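Local atomic coordinates of LanC-like protein GCR2 (Arabidopsis thaliana, PDB entry 3T33), a protein that may play a role in abscisic acid signalling and binds a zinc ion as a LanC-like protein. Residues 148-153 and 190-195. Sequence-based numbering, arbitrary orientation. Where two conformers were deposited one is given.
Sequences QLYDRY and QESISS
Two buried hydroxyls, the phenol of Y150 and the side chain of S192, meet in a hydrogen bond between helix 147-158 and the loop that leads into helix 195-212. S192 OG donates to Y150 OH over 3.2 Å, a fairly long hydrogen bond. OG lies almost straight ahead of the phenol, with CZ-OH...OG near 155°, while S192 CB stays 3.7 Å from OH. A phenol oxygen accepts best nearer 120°, so the wide angle and the length both point to a modest bond. Tyrosine suits this place because its ring spans the gap from the helix: CG is anti to the backbone N (chi1 161°), which sends OH out to the loop. The ring packs on I188 of helix 174-188 and on A138 and A141 of helix 130-144, and K142 makes a cation-pi contact with it. Serine is small enough to fit beside L184 and L154 while still offering a hydroxyl.

Behind S192, E191 centres an inverse gamma turn, closed by a weak bond from S192 N to Q190 O at 2.9 Å. N185 of helix 174-188 accepts I193 N through OD1, and R158, further along helix 147-158, donates to S192 O.

Within the helical LanC-like fold, the contact thus ties a connecting loop to an earlier helix: a single hydroxyl pair over a small buried surface (77 Å²) adds a modest directional link to the packing.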
loop_
_atom_site.group_PDB
_atom_site.type_symbol
_atom_site.label_atom_id
_atom_site.label_comp_id
_atom_site.label_asym_id
_atom_site.label_seq_id
_atom_site.Cartn_x
_atom_site.Cartn_y
_atom_site.Cartn_z
ATOM N N GLN A 148 -29.054 -6.944 -1.638
ATOM C CA GLN A 148 -29.632 -6.021 -0.625
ATOM C C GLN A 148 -28.581 -5.410 0.347
ATOM O O GLN A 148 -28.623 -4.215 0.699
ATOM C CB GLN A 148 -30.755 -6.697 0.183
ATOM C CG GLN A 148 -31.856 -7.444 -0.619
ATOM C CD GLN A 148 -31.307 -8.571 -1.577
ATOM O OE1 GLN A 148 -30.425 -9.379 -1.191
ATOM N NE2 GLN A 148 -31.838 -8.612 -2.822
ATOM N N LEU A 149 -27.677 -6.249 0.831
ATOM C CA LEU A 149 -26.552 -5.789 1.622
ATOM C C LEU A 149 -25.675 -4.812 0.793
ATOM O O LEU A 149 -25.124 -3.860 1.302
ATOM C CB LEU A 149 -25.698 -6.992 1.954
ATOM C CG LEU A 149 -25.210 -7.139 3.375
ATOM C CD1 LEU A 149 -23.894 -7.868 3.342
ATOM C CD2 LEU A 149 -25.067 -5.825 4.051
ATOM N N TYR A 150 -25.534 -5.088 -0.482
ATOM C CA TYR A 150 -24.751 -4.245 -1.337
ATOM C C TYR A 150 -25.336 -2.821 -1.391
ATOM O O TYR A 150 -24.568 -1.830 -1.231
ATOM C CB TYR A 150 -24.678 -4.824 -2.728
ATOM C CG TYR A 150 -24.268 -3.818 -3.776
ATOM C CD1 TYR A 150 -22.971 -3.317 -3.794
ATOM C CD2 TYR A 150 -25.147 -3.423 -4.797
ATOM C CE1 TYR A 150 -22.570 -2.451 -4.744
ATOM C CE2 TYR A 150 -24.735 -2.520 -5.776
ATOM C CZ TYR A 150 -23.454 -2.030 -5.732
ATOM O OH TYR A 150 -22.959 -1.119 -6.660
ATOM N N ASP A 151 -26.675 -2.735 -1.608
ATOM C CA ASP A 151 -27.372 -1.448 -1.748
ATOM C C ASP A 151 -27.219 -0.691 -0.485
ATOM O O ASP A 151 -26.993 0.540 -0.476
ATOM C CB ASP A 151 -28.842 -1.652 -1.970
ATOM C CG ASP A 151 -29.140 -2.305 -3.317
ATOM O OD1 ASP A 151 -28.376 -2.094 -4.296
ATOM O OD2 ASP A 151 -30.166 -3.006 -3.379
ATOM N N ARG A 152 -27.298 -1.428 0.604
ATOM C CA ARG A 152 -27.262 -0.787 1.880
ATOM C C ARG A 152 -25.888 -0.133 2.137
ATOM O O ARG A 152 -25.829 0.997 2.645
ATOM C CB ARG A 152 -27.716 -1.770 2.966
ATOM C CG ARG A 152 -27.049 -1.608 4.351
ATOM C CD ARG A 152 -27.507 -2.747 5.324
ATOM N NE ARG A 152 -26.436 -3.097 6.268
ATOM C CZ ARG A 152 -26.361 -4.233 6.965
ATOM N NH1 ARG A 152 -27.293 -5.175 6.839
ATOM N NH2 ARG A 152 -25.321 -4.420 7.779
ATOM N N TYR A 153 -24.790 -0.813 1.803
ATOM C CA TYR A 153 -23.469 -0.157 1.969
ATOM C C TYR A 153 -23.244 0.938 0.911
ATOM O O TYR A 153 -22.592 1.933 1.168
ATOM C CB TYR A 153 -22.301 -1.132 1.894
ATOM C CG TYR A 153 -22.083 -1.952 3.139
ATOM C CD1 TYR A 153 -21.602 -1.370 4.316
ATOM C CD2 TYR A 153 -22.359 -3.342 3.127
ATOM C CE1 TYR A 153 -21.425 -2.129 5.475
ATOM C CE2 TYR A 153 -22.163 -4.113 4.261
ATOM C CZ TYR A 153 -21.680 -3.516 5.423
ATOM O OH TYR A 153 -21.534 -4.302 6.533
ATOM N N GLN A 190 -18.898 -0.814 -12.205
ATOM C CA GLN A 190 -20.070 0.017 -12.437
ATOM C C GLN A 190 -19.787 1.420 -11.882
ATOM O O GLN A 190 -18.868 1.628 -11.032
ATOM C CB GLN A 190 -21.281 -0.585 -11.721
ATOM C CG GLN A 190 -22.024 -1.727 -12.431
ATOM C CD GLN A 190 -23.218 -2.161 -11.588
ATOM O OE1 GLN A 190 -23.943 -1.308 -11.056
ATOM N NE2 GLN A 190 -23.396 -3.467 -11.404
ATOM N N GLU A 191 -20.559 2.381 -12.394
ATOM C CA GLU A 191 -20.543 3.762 -11.906
ATOM C C GLU A 191 -21.378 3.779 -10.616
ATOM O O GLU A 191 -22.469 4.333 -10.582
ATOM C CB GLU A 191 -21.105 4.720 -12.959
ATOM C CG GLU A 191 -21.198 6.123 -12.422
ATOM C CD GLU A 191 -21.451 7.226 -13.468
ATOM O OE1 GLU A 191 -21.787 6.977 -14.620
ATOM O OE2 GLU A 191 -21.275 8.388 -13.112
ATOM N N SER A 192 -20.860 3.132 -9.579
ATOM C CA SER A 192 -21.580 2.958 -8.333
ATOM C C SER A 192 -21.633 4.334 -7.648
ATOM O O SER A 192 -22.700 4.786 -7.220
ATOM C CB SER A 192 -20.895 1.901 -7.427
ATOM O OG SER A 192 -20.714 0.649 -8.099
ATOM N N ILE A 193 -20.453 4.949 -7.539
ATOM C CA ILE A 193 -20.287 6.325 -7.145
ATOM C C ILE A 193 -20.288 7.191 -8.416
ATOM O O ILE A 193 -19.717 6.828 -9.449
ATOM C CB ILE A 193 -18.985 6.601 -6.390
ATOM C CG1 ILE A 193 -18.759 5.617 -5.254
ATOM C CG2 ILE A 193 -19.036 8.073 -5.794
ATOM C CD1 ILE A 193 -19.885 5.540 -4.313
ATOM N N SER A 194 -20.873 8.376 -8.293
ATOM C CA SER A 194 -21.220 9.156 -9.462
ATOM C C SER A 194 -19.970 9.731 -10.043
ATOM O O SER A 194 -19.164 10.273 -9.293
ATOM C CB SER A 194 -22.189 10.295 -9.070
ATOM O OG SER A 194 -22.299 11.216 -10.154
ATOM N N SER A 195 -19.792 9.626 -11.359
ATOM C CA SER A 195 -18.628 10.234 -12.000
ATOM C C SER A 195 -18.576 11.776 -11.797
ATOM O O SER A 195 -17.489 12.337 -11.550
ATOM C CB SER A 195 -18.604 9.846 -13.466
ATOM O OG SER A 195 -17.432 10.266 -14.096
#